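Local coordinates for protein inositol-1,4,5-trisphosphate 5-phosphatase 1 (Schizosaccharomyces pombe, PDB 1I9Z) that removes the 5-phosphate from soluble and lipid inositol phosphates, using magnesium as cofactor, and controls cellular phosphoinositide levels in membrane traffic and signalling, at residues 262-268 with 302-307; 37-43 with 83-87; 131-135 with 188-194. All coordinates share one frame; numbering follows the deposited sequence.

Contact 1: 262-268 with 302-307; sequences KFDIGTD and YYSDHR. With 2IP (D-myo-inositol-1,4-bisphosphate), chain C.
F263 and R307 meet through two first torsions that place CG beside the backbone N (chi1 -73° and -65°), while a bend at chi2 folds the arginine across the phenyl ring. The guanidinium then lies nearly flat on that ring, a cation-pi stack with CZ of R307 3.9 Å from the centroid of F263. R307 NH2, over the centre of the F263 ring, also donates to T267 O at 2.9 Å, so the charged group is fixed in rotation. Y302 brings its edge to the other segment: its OH donates to OD1 of D268 on the syn side, 2.6 Å away, and CE2 of Y302 lies over the rim of the opposite guanidinium face. A phenylalanine in its place would probably leave OD1 of D268 without its phenol donor and the carboxylate freer to turn. Backbone bonds F263 N to D305 O (2.9 Å) and G266 N to Y302 O frame the cluster. At the ligand end K262 NZ forms a salt bridge with OD2 of D305 (3.5 Å), its hydrogen bond weak, and weakly bonds the ligand's O42. With K262 and D305 the contact borders the inositol bisphosphate pocket, where two loops of the DNase I-like fold converge.

Contact 2: 37-43 with 83-87; sequences CSATTKL and EWESC
W84 of helix 78-94 lays its indole against A39 of the loop 37-43. Its CB leaves the helix without itself reaching the loop, and the first torsion sets CG beside the backbone N (chi1 -76°), which swings the ring system toward the loop. CG, the first ring atom, already lies 4.0 Å from the methyl CB of A39. At the ring fusion CD2 and CE2 pass beneath A39, whose CA sits over the face of the six-membered ring, 3.4 Å from its centroid and 14° off the normal, a close CH-pi contact. On the five-membered side NE1 of W84 donates to a water at 3.0 Å, and that water in turn donates to C37 O, so the indole N-H is satisfied through a bridge to the loop backbone. Farther out, CZ2 meets C37 at the ring edge, where SG lies 4.0 Å from it in a sulfur-aromatic contact, while CH2 approaches S38 O. CZ3 at the outer rim receives both methyls of L43 and lies near T40 N.

One turn along the helix, C87 continues the surface: its SG packs 4.0 Å from A39 CB, and its CB lies against T40 O and the CG2 of T41. E83 adds its own CB, 3.6 Å from A39 CB, at the exposed margin. The loop keeps its shape partly by itself, since T40 OG1 accepts from K42 N (3.0 Å) in an ST turn. Beyond the segments, F62 of strand 57-63 meets the ring of W84. The arrangement is that of a loop following a core strand of the DNase I-like fold, laid over a tryptophan of a helix that flanks the sheet.

Contact 3: 131-135 with 188-194; sequences EGTVK and LRFRRGR
E131 and R194 form the tight end of this contact, where a carboxylate on strand 127-136 is gripped side-on by a guanidinium from the loop after helix 174-187. R194 NE donates to OE1 of E131 at 2.9 Å and NH2 to OE2 at 3.2 Å, the second bond almost straight at 177°. Both donors keep their partners within the guanidinium plane but meet the oxygens from above the carboxylate plane, for the two flat groups are turned 56° apart. The backbone N of R191 reaches OE1 from the opposite face at 3.2 Å, so this one oxygen is held between two donors. The extended glutamate chain, with CG beside the backbone N (chi1 -59°), carries the carboxylate past F190, whose CB also touches OE1.

Two residues along the strand, T133 lays its CG2 over one face of the F190 ring in a CH-pi contact, 4.1 Å from the centroid, and also touches L188. The CD1 of L188 closes the apolar part, 3.5 Å from K135 CB.

The looser side is bridged by water. K135 turns its end away from the loop, and the T133 hydroxyl shares a water with R189 N, 3.0 Å from that nitrogen. Solvent also borders the tight end, where a water donating to OE2 of E131 bonds weakly to NH1 of the exposed R191.

With R152 on the adjoining strand close to R194, the buried carboxylate probably offsets clustered positive charge, and these surroundings would be expected to favour its ionised form.

Within this catalytic 5-phosphatase domain of a longer synaptojanin-like protein, contacts 1 and 2 are neighbours, centres about 17 Å apart, joined through Y303: its OH lies 2.7 Å from K42 O in a probable hydrogen bond, and its ring packs on T40 and L43. Contact 1 holds K262 and D305 of the ligand pocket, the D305 side chain about 4 Å from the bound calcium ion. Contact 2 is farther off, the C37 side chain about 10 Å from that ion and about 13 Å from the ligand. Contact 3 pairs an outermost strand of the five-stranded sheet with a loop; its nearest atoms are about 17 Å from contact 1 and 12 Å from contact 2.

Contact 1: 262-268 with 302-307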
loop_
_atom_site.group_PDB
_atom_site.type_symbol
_atom_site.label_atom_id
_atom_site.label_comp_id
_atom_site.label_asym_id
_atom_site.label_seq_id
_atom_site.Cartn_x
_atom_site.Cartn_y
_atom_site.Cartn_z
ATOM N N LYS A 262 1.509 -20.755 5.543
ATOM C CA LYS A 262 0.824 -21.639 6.384
ATOM C C LYS A 262 1.559 -22.195 7.552
ATOM O O LYS A 262 2.066 -23.229 7.452
ATOM C CB LYS A 262 0.052 -22.638 5.607
ATOM C CG LYS A 262 -0.626 -23.406 6.511
ATOM C CD LYS A 262 -1.603 -22.583 7.177
ATOM C CE LYS A 262 -2.896 -23.294 6.743
ATOM N NZ LYS A 262 -3.760 -23.448 7.990
ATOM N N PHE A 263 1.562 -21.469 8.682
ATOM C CA PHE A 263 2.318 -21.944 9.824
ATOM C C PHE A 263 1.360 -22.484 10.886
ATOM O O PHE A 263 0.210 -21.950 11.045
ATOM C CB PHE A 263 3.087 -20.761 10.517
ATOM C CG PHE A 263 4.267 -20.256 9.773
ATOM C CD1 PHE A 263 4.173 -19.111 8.948
ATOM C CD2 PHE A 263 5.477 -20.930 9.832
ATOM C CE1 PHE A 263 5.299 -18.656 8.211
ATOM C CE2 PHE A 263 6.573 -20.480 9.102
ATOM C CZ PHE A 263 6.499 -19.358 8.306
ATOM N N ASP A 264 1.852 -23.456 11.674
ATOM C CA ASP A 264 1.096 -23.915 12.870
ATOM C C ASP A 264 1.153 -22.662 13.761
ATOM O O ASP A 264 2.174 -21.965 13.827
ATOM C CB ASP A 264 1.834 -25.062 13.585
ATOM C CG ASP A 264 1.692 -26.402 12.845
ATOM O OD1 ASP A 264 0.932 -26.475 11.840
ATOM O OD2 ASP A 264 2.341 -27.365 13.315
ATOM N N ILE A 265 0.053 -22.361 14.444
ATOM C CA ILE A 265 -0.015 -21.159 15.241
ATOM C C ILE A 265 0.953 -21.271 16.448
ATOM O O ILE A 265 0.981 -22.329 17.107
ATOM C CB ILE A 265 -1.424 -21.007 15.760
ATOM C CG1 ILE A 265 -2.386 -20.830 14.545
ATOM C CG2 ILE A 265 -1.510 -19.663 16.620
ATOM C CD1 ILE A 265 -3.782 -21.151 14.850
ATOM N N GLY A 266 1.703 -20.203 16.690
ATOM C CA GLY A 266 2.681 -20.130 17.799
ATOM C C GLY A 266 4.056 -20.735 17.472
ATOM O O GLY A 266 4.992 -20.711 18.290
ATOM N N THR A 267 4.233 -21.295 16.286
ATOM C CA THR A 267 5.529 -21.948 16.023
ATOM C C THR A 267 6.201 -21.515 14.674
ATOM O O THR A 267 5.618 -20.765 13.864
ATOM C CB THR A 267 5.344 -23.465 15.954
ATOM O OG1 THR A 267 4.746 -23.788 14.700
ATOM C CG2 THR A 267 4.356 -23.966 17.015
ATOM N N ASP A 268 7.394 -22.065 14.437
ATOM C CA ASP A 268 8.157 -21.796 13.206
ATOM C C ASP A 268 7.867 -22.894 12.219
ATOM O O ASP A 268 8.559 -22.993 11.179
ATOM C CB ASP A 268 9.668 -21.870 13.536
ATOM C CG ASP A 268 10.150 -20.672 14.316
ATOM O OD1 ASP A 268 9.713 -19.534 14.020
ATOM O OD2 ASP A 268 11.030 -20.805 15.214
ATOM N N TYR A 302 3.660 -14.627 16.026
ATOM C CA TYR A 302 3.139 -15.986 15.939
ATOM C C TYR A 302 1.664 -16.171 16.294
ATOM O O TYR A 302 1.213 -17.317 16.529
ATOM C CB TYR A 302 4.019 -16.847 16.914
ATOM C CG TYR A 302 5.485 -16.959 16.496
ATOM C CD1 TYR A 302 6.432 -15.962 16.832
ATOM C CD2 TYR A 302 5.906 -18.070 15.783
ATOM C CE1 TYR A 302 7.820 -16.093 16.445
ATOM C CE2 TYR A 302 7.237 -18.232 15.372
ATOM C CZ TYR A 302 8.187 -17.223 15.719
ATOM O OH TYR A 302 9.495 -17.368 15.354
ATOM N N TYR A 303 0.909 -15.061 16.304
ATOM C CA TYR A 303 -0.485 -15.139 16.705
ATOM C C TYR A 303 -1.386 -15.757 15.680
ATOM O O TYR A 303 -2.494 -16.168 16.009
ATOM C CB TYR A 303 -1.046 -13.738 16.990
ATOM C CG TYR A 303 -0.155 -12.927 17.876
ATOM C CD1 TYR A 303 0.158 -11.612 17.567
ATOM C CD2 TYR A 303 0.369 -13.480 19.066
ATOM C CE1 TYR A 303 1.013 -10.833 18.413
ATOM C CE2 TYR A 303 1.165 -12.713 19.910
ATOM C CZ TYR A 303 1.489 -11.401 19.583
ATOM O OH TYR A 303 2.296 -10.614 20.423
ATOM N N SER A 304 -0.899 -15.808 14.444
ATOM C CA SER A 304 -1.717 -16.260 13.309
ATOM C C SER A 304 -1.025 -17.379 12.513
ATOM O O SER A 304 0.110 -17.769 12.845
ATOM C CB SER A 304 -1.953 -15.015 12.384
ATOM O OG SER A 304 -2.623 -15.387 11.160
ATOM N N ASP A 305 -1.734 -17.928 11.514
ATOM C CA ASP A 305 -1.094 -18.923 10.655
ATOM C C ASP A 305 -0.343 -18.177 9.525
ATOM O O ASP A 305 0.327 -18.792 8.702
ATOM C CB ASP A 305 -2.106 -19.934 10.107
ATOM C CG ASP A 305 -3.296 -19.281 9.432
ATOM O OD1 ASP A 305 -3.487 -18.034 9.396
ATOM O OD2 ASP A 305 -4.054 -20.102 8.906
ATOM N N HIS A 306 -0.425 -16.852 9.488
ATOM C CA HIS A 306 0.411 -16.060 8.565
ATOM C C HIS A 306 1.390 -15.221 9.371
ATOM O O HIS A 306 1.102 -14.841 10.520
ATOM C CB HIS A 306 -0.371 -14.993 7.779
ATOM C CG HIS A 306 -1.324 -15.551 6.785
ATOM N ND1 HIS A 306 -1.268 -15.240 5.436
ATOM C CD2 HIS A 306 -2.416 -16.327 6.952
ATOM C CE1 HIS A 306 -2.303 -15.798 4.820
ATOM N NE2 HIS A 306 -3.018 -16.464 5.722
ATOM N N ARG A 307 2.548 -14.918 8.789
ATOM C CA ARG A 307 3.437 -13.897 9.410
ATOM C C ARG A 307 3.056 -12.568 8.841
ATOM O O ARG A 307 2.608 -12.496 7.682
ATOM C CB ARG A 307 4.904 -14.065 9.023
ATOM C CG ARG A 307 5.492 -15.366 9.543
ATOM C CD ARG A 307 6.039 -15.146 11.069
ATOM N NE ARG A 307 6.533 -16.451 11.460
ATOM C CZ ARG A 307 5.830 -17.414 12.035
ATOM N NH1 ARG A 307 4.547 -17.261 12.422
ATOM N NH2 ARG A 307 6.357 -18.655 12.043
HETATM C C1 2IP C . -7.935 -24.238 -0.218
HETATM C C2 2IP C . -9.027 -23.781 0.783
HETATM C C3 2IP C . -8.476 -23.687 2.245
HETATM C C4 2IP C . -7.210 -22.801 2.379
HETATM C C5 2IP C . -6.129 -23.404 1.454
HETATM C C6 2IP C . -6.583 -23.448 -0.036
HETATM O O1 2IP C . -7.905 -25.358 -1.063
HETATM O O2 2IP C . -9.540 -22.515 0.466
HETATM O O3 2IP C . -9.441 -23.142 3.096
HETATM O O4 2IP C . -6.765 -22.811 3.774
HETATM O O5 2IP C . -4.927 -22.639 1.529
HETATM O O6 2IP C . -5.463 -24.057 -0.665
HETATM P P4 2IP C . -6.771 -21.548 4.712
HETATM O O41 2IP C . -6.008 -20.412 3.934
HETATM O O42 2IP C . -6.091 -21.856 5.969
HETATM O O43 2IP C . -8.275 -21.286 4.902
HETATM P P1 2IP C . -8.056 -25.535 -2.548
HETATM O O11 2IP C . -9.116 -26.646 -2.648
HETATM O O12 2IP C . -8.473 -24.368 -3.410
HETATM O O13 2IP C . -6.728 -26.161 -2.988
HETATM O O HOH W 1 2.585 -18.923 13.798
HETATM O O HOH W 2 9.084 -18.809 11.385
#

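Contact 2: 37-43 with 83-87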
loop_
_atom_site.group_PDB
_atom_site.type_symbol
_atom_site.label_atom_id
_atom_site.label_comp_id
_atom_site.label_asym_id
_atom_site.label_seq_id
_atom_site.Cartn_x
_atom_site.Cartn_y
_atom_site.Cartn_z
ATOM N N CYS A 37 -7.306 -13.651 15.194
ATOM C CA CYS A 37 -6.683 -13.536 16.536
ATOM C C CYS A 37 -7.041 -12.243 17.223
ATOM O O CYS A 37 -7.354 -11.240 16.588
ATOM C CB CYS A 37 -5.142 -13.650 16.468
ATOM S SG CYS A 37 -4.266 -12.209 15.756
ATOM N N SER A 38 -6.959 -12.259 18.558
ATOM C CA SER A 38 -7.249 -11.053 19.341
ATOM C C SER A 38 -6.294 -9.879 19.244
ATOM O O SER A 38 -5.099 -10.043 19.192
ATOM C CB SER A 38 -7.326 -11.418 20.834
ATOM O OG SER A 38 -8.129 -12.572 20.975
ATOM N N ALA A 39 -6.862 -8.686 19.308
ATOM C CA ALA A 39 -6.140 -7.438 19.291
ATOM C C ALA A 39 -5.144 -7.428 20.429
ATOM O O ALA A 39 -5.449 -7.918 21.520
ATOM C CB ALA A 39 -7.114 -6.286 19.482
ATOM N N THR A 40 -3.965 -6.850 20.210
ATOM C CA THR A 40 -2.950 -6.798 21.284
ATOM C C THR A 40 -1.992 -5.691 20.919
ATOM O O THR A 40 -1.845 -5.388 19.731
ATOM C CB THR A 40 -2.175 -8.161 21.384
ATOM O OG1 THR A 40 -1.066 -8.030 22.313
ATOM C CG2 THR A 40 -1.623 -8.594 19.991
ATOM N N THR A 41 -1.332 -5.073 21.912
ATOM C CA THR A 41 -0.361 -4.033 21.626
ATOM C C THR A 41 0.998 -4.699 21.494
ATOM O O THR A 41 1.982 -4.029 21.267
ATOM C CB THR A 41 -0.232 -3.033 22.798
ATOM O OG1 THR A 41 0.027 -3.789 23.992
ATOM C CG2 THR A 41 -1.547 -2.283 23.011
ATOM N N LYS A 42 1.064 -6.006 21.626
ATOM C CA LYS A 42 2.378 -6.659 21.547
ATOM C C LYS A 42 2.735 -6.897 20.069
ATOM O O LYS A 42 2.827 -8.037 19.628
ATOM C CB LYS A 42 2.379 -8.002 22.290
ATOM C CG LYS A 42 2.021 -7.896 23.778
ATOM C CD LYS A 42 3.191 -7.408 24.557
ATOM C CE LYS A 42 3.313 -5.902 24.519
ATOM N NZ LYS A 42 4.207 -5.408 25.653
ATOM N N LEU A 43 3.025 -5.798 19.385
ATOM C CA LEU A 43 3.373 -5.808 17.948
ATOM C C LEU A 43 4.661 -5.087 17.664
ATOM O O LEU A 43 4.941 -4.691 16.523
ATOM C CB LEU A 43 2.258 -5.066 17.200
ATOM C CG LEU A 43 0.802 -5.446 17.514
ATOM C CD1 LEU A 43 -0.165 -4.466 16.813
ATOM C CD2 LEU A 43 0.527 -6.886 17.003
ATOM N N GLU A 83 -10.666 -2.249 18.329
ATOM C CA GLU A 83 -9.705 -2.703 19.372
ATOM C C GLU A 83 -8.284 -2.638 18.767
ATOM O O GLU A 83 -7.308 -2.252 19.407
ATOM C CB GLU A 83 -9.992 -4.142 19.758
ATOM C CG GLU A 83 -11.250 -4.326 20.631
ATOM C CD GLU A 83 -11.506 -5.806 20.910
ATOM O OE1 GLU A 83 -10.596 -6.443 21.480
ATOM O OE2 GLU A 83 -12.589 -6.330 20.555
ATOM N N TRP A 84 -8.179 -3.070 17.501
ATOM C CA TRP A 84 -6.901 -3.005 16.819
ATOM C C TRP A 84 -6.486 -1.547 16.652
ATOM O O TRP A 84 -5.325 -1.211 16.871
ATOM C CB TRP A 84 -6.995 -3.706 15.425
ATOM C CG TRP A 84 -6.979 -5.155 15.599
ATOM C CD1 TRP A 84 -8.015 -6.019 15.435
ATOM C CD2 TRP A 84 -5.829 -5.941 15.906
ATOM N NE1 TRP A 84 -7.570 -7.311 15.584
ATOM C CE2 TRP A 84 -6.231 -7.290 15.893
ATOM C CE3 TRP A 84 -4.483 -5.624 16.190
ATOM C CZ2 TRP A 84 -5.340 -8.370 16.154
ATOM C CZ3 TRP A 84 -3.572 -6.702 16.434
ATOM C CH2 TRP A 84 -4.030 -8.056 16.414
ATOM N N GLU A 85 -7.420 -0.682 16.253
ATOM C CA GLU A 85 -7.085 0.747 16.128
ATOM C C GLU A 85 -6.528 1.295 17.429
ATOM O O GLU A 85 -5.563 2.074 17.448
ATOM C CB GLU A 85 -8.329 1.618 15.766
ATOM C CG GLU A 85 -8.887 1.253 14.367
ATOM C CD GLU A 85 -10.178 1.963 14.015
ATOM O OE1 GLU A 85 -10.656 2.794 14.814
ATOM O OE2 GLU A 85 -10.732 1.694 12.938
ATOM N N SER A 86 -7.221 0.968 18.518
ATOM C CA SER A 86 -6.769 1.471 19.807
ATOM C C SER A 86 -5.386 0.895 20.115
ATOM O O SER A 86 -4.524 1.605 20.703
ATOM C CB SER A 86 -7.789 1.031 20.910
ATOM O OG SER A 86 -7.219 1.235 22.186
ATOM N N CYS A 87 -5.169 -0.381 19.776
ATOM C CA CYS A 87 -3.841 -0.965 20.055
ATOM C C CYS A 87 -2.723 -0.308 19.253
ATOM O O CYS A 87 -1.643 -0.017 19.777
ATOM C CB CYS A 87 -3.802 -2.480 19.818
ATOM S SG CYS A 87 -4.723 -3.459 21.011
HETATM O O HOH W 3 -9.238 -9.788 15.539
#

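Contact 3: 131-135 with 188-194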
loop_
_atom_site.group_PDB
_atom_site.type_symbol
_atom_site.label_atom_id
_atom_site.label_comp_id
_atom_site.label_asym_id
_atom_site.label_seq_id
_atom_site.Cartn_x
_atom_site.Cartn_y
_atom_site.Cartn_z
ATOM N N GLU A 131 -10.453 10.502 1.209
ATOM C CA GLU A 131 -11.629 9.782 0.775
ATOM C C GLU A 131 -11.434 8.310 0.971
ATOM O O GLU A 131 -10.282 7.827 0.957
ATOM C CB GLU A 131 -11.945 10.061 -0.703
ATOM C CG GLU A 131 -12.164 11.588 -0.921
ATOM C CD GLU A 131 -12.325 12.003 -2.393
ATOM O OE1 GLU A 131 -12.269 11.153 -3.274
ATOM O OE2 GLU A 131 -12.472 13.205 -2.658
ATOM N N GLY A 132 -12.525 7.584 1.187
ATOM C CA GLY A 132 -12.360 6.147 1.335
ATOM C C GLY A 132 -13.447 5.396 0.619
ATOM O O GLY A 132 -14.539 5.960 0.365
ATOM N N THR A 133 -13.162 4.133 0.282
ATOM C CA THR A 133 -14.200 3.306 -0.321
ATOM C C THR A 133 -13.844 1.817 -0.174
ATOM O O THR A 133 -12.779 1.460 0.379
ATOM C CB THR A 133 -14.416 3.688 -1.809
ATOM O OG1 THR A 133 -15.615 3.062 -2.294
ATOM C CG2 THR A 133 -13.212 3.249 -2.654
ATOM N N VAL A 134 -14.740 0.936 -0.589
ATOM C CA VAL A 134 -14.440 -0.494 -0.477
ATOM C C VAL A 134 -15.005 -1.143 -1.731
ATOM O O VAL A 134 -15.857 -0.536 -2.409
ATOM C CB VAL A 134 -15.188 -1.157 0.741
ATOM C CG1 VAL A 134 -14.723 -0.485 2.032
ATOM C CG2 VAL A 134 -16.754 -1.117 0.535
ATOM N N LYS A 135 -14.564 -2.363 -2.012
ATOM C CA LYS A 135 -15.159 -3.093 -3.142
ATOM C C LYS A 135 -15.043 -4.580 -2.867
ATOM O O LYS A 135 -13.919 -5.121 -2.661
ATOM C CB LYS A 135 -14.444 -2.769 -4.467
ATOM C CG LYS A 135 -15.014 -3.597 -5.672
ATOM C CD LYS A 135 -16.407 -3.147 -6.041
ATOM C CE LYS A 135 -16.955 -4.024 -7.200
ATOM N NZ LYS A 135 -18.382 -3.646 -7.595
ATOM N N LEU A 188 -13.327 0.058 -7.608
ATOM C CA LEU A 188 -13.088 0.977 -6.508
ATOM C C LEU A 188 -13.240 2.412 -7.033
ATOM O O LEU A 188 -12.567 2.811 -8.000
ATOM C CB LEU A 188 -11.680 0.737 -5.986
ATOM C CG LEU A 188 -11.138 0.411 -4.598
ATOM C CD1 LEU A 188 -12.144 -0.262 -3.621
ATOM C CD2 LEU A 188 -9.862 -0.394 -4.832
ATOM N N ARG A 189 -14.132 3.178 -6.435
ATOM C CA ARG A 189 -14.322 4.556 -6.884
ATOM C C ARG A 189 -14.525 5.408 -5.667
ATOM O O ARG A 189 -15.310 5.038 -4.811
ATOM C CB ARG A 189 -15.571 4.648 -7.731
ATOM C CG ARG A 189 -15.345 4.060 -9.108
ATOM C CD ARG A 189 -14.712 5.132 -9.980
ATOM N NE ARG A 189 -14.641 4.670 -11.361
ATOM C CZ ARG A 189 -13.784 3.745 -11.769
ATOM N NH1 ARG A 189 -12.927 3.211 -10.912
ATOM N NH2 ARG A 189 -13.807 3.326 -13.019
ATOM N N PHE A 190 -13.799 6.516 -5.583
ATOM C CA PHE A 190 -13.967 7.400 -4.416
ATOM C C PHE A 190 -15.019 8.450 -4.764
ATOM O O PHE A 190 -15.905 8.146 -5.537
ATOM C CB PHE A 190 -12.662 8.055 -4.060
ATOM C CG PHE A 190 -11.554 7.072 -3.717
ATOM C CD1 PHE A 190 -10.635 6.717 -4.686
ATOM C CD2 PHE A 190 -11.389 6.591 -2.436
ATOM C CE1 PHE A 190 -9.515 5.893 -4.383
ATOM C CE2 PHE A 190 -10.293 5.767 -2.119
ATOM C CZ PHE A 190 -9.353 5.435 -3.121
ATOM N N ARG A 191 -14.959 9.658 -4.232
ATOM C CA ARG A 191 -15.987 10.660 -4.602
ATOM C C ARG A 191 -15.932 11.085 -6.072
ATOM O O ARG A 191 -14.839 11.161 -6.690
ATOM C CB ARG A 191 -15.834 11.908 -3.744
ATOM C CG ARG A 191 -15.876 11.525 -2.263
ATOM C CD ARG A 191 -15.924 12.746 -1.319
ATOM N NE ARG A 191 -17.144 13.553 -1.449
ATOM C CZ ARG A 191 -17.262 14.816 -1.018
ATOM N NH1 ARG A 191 -16.236 15.421 -0.441
ATOM N NH2 ARG A 191 -18.414 15.477 -1.154
ATOM N N ARG A 192 -17.100 11.366 -6.635
ATOM C CA ARG A 192 -17.143 11.847 -8.021
ATOM C C ARG A 192 -16.424 10.935 -9.015
ATOM O O ARG A 192 -15.782 11.427 -9.966
ATOM C CB ARG A 192 -16.513 13.232 -8.123
ATOM C CG ARG A 192 -16.981 14.195 -7.029
ATOM C CD ARG A 192 -16.242 15.517 -7.063
ATOM N NE ARG A 192 -16.608 16.314 -8.234
ATOM C CZ ARG A 192 -15.729 16.860 -9.078
ATOM N NH1 ARG A 192 -14.420 16.684 -8.880
ATOM N NH2 ARG A 192 -16.162 17.599 -10.102
ATOM N N GLY A 193 -16.538 9.620 -8.805
ATOM C CA GLY A 193 -15.916 8.683 -9.729
ATOM C C GLY A 193 -14.401 8.649 -9.778
ATOM O O GLY A 193 -13.864 8.065 -10.689
ATOM N N ARG A 194 -13.700 9.268 -8.833
ATOM C CA ARG A 194 -12.226 9.219 -8.836
ATOM C C ARG A 194 -11.725 7.739 -8.720
ATOM O O ARG A 194 -12.183 7.014 -7.843
ATOM C CB ARG A 194 -11.703 10.014 -7.630
ATOM C CG ARG A 194 -10.214 10.041 -7.506
ATOM C CD ARG A 194 -9.773 10.316 -6.030
ATOM N NE ARG A 194 -10.252 11.558 -5.368
ATOM C CZ ARG A 194 -9.722 12.785 -5.512
ATOM N NH1 ARG A 194 -8.677 12.995 -6.333
ATOM N NH2 ARG A 194 -10.200 13.805 -4.764
HETATM O O HOH W 4 -12.945 14.947 -0.871
HETATM O O HOH W 5 -16.023 1.630 -4.693
#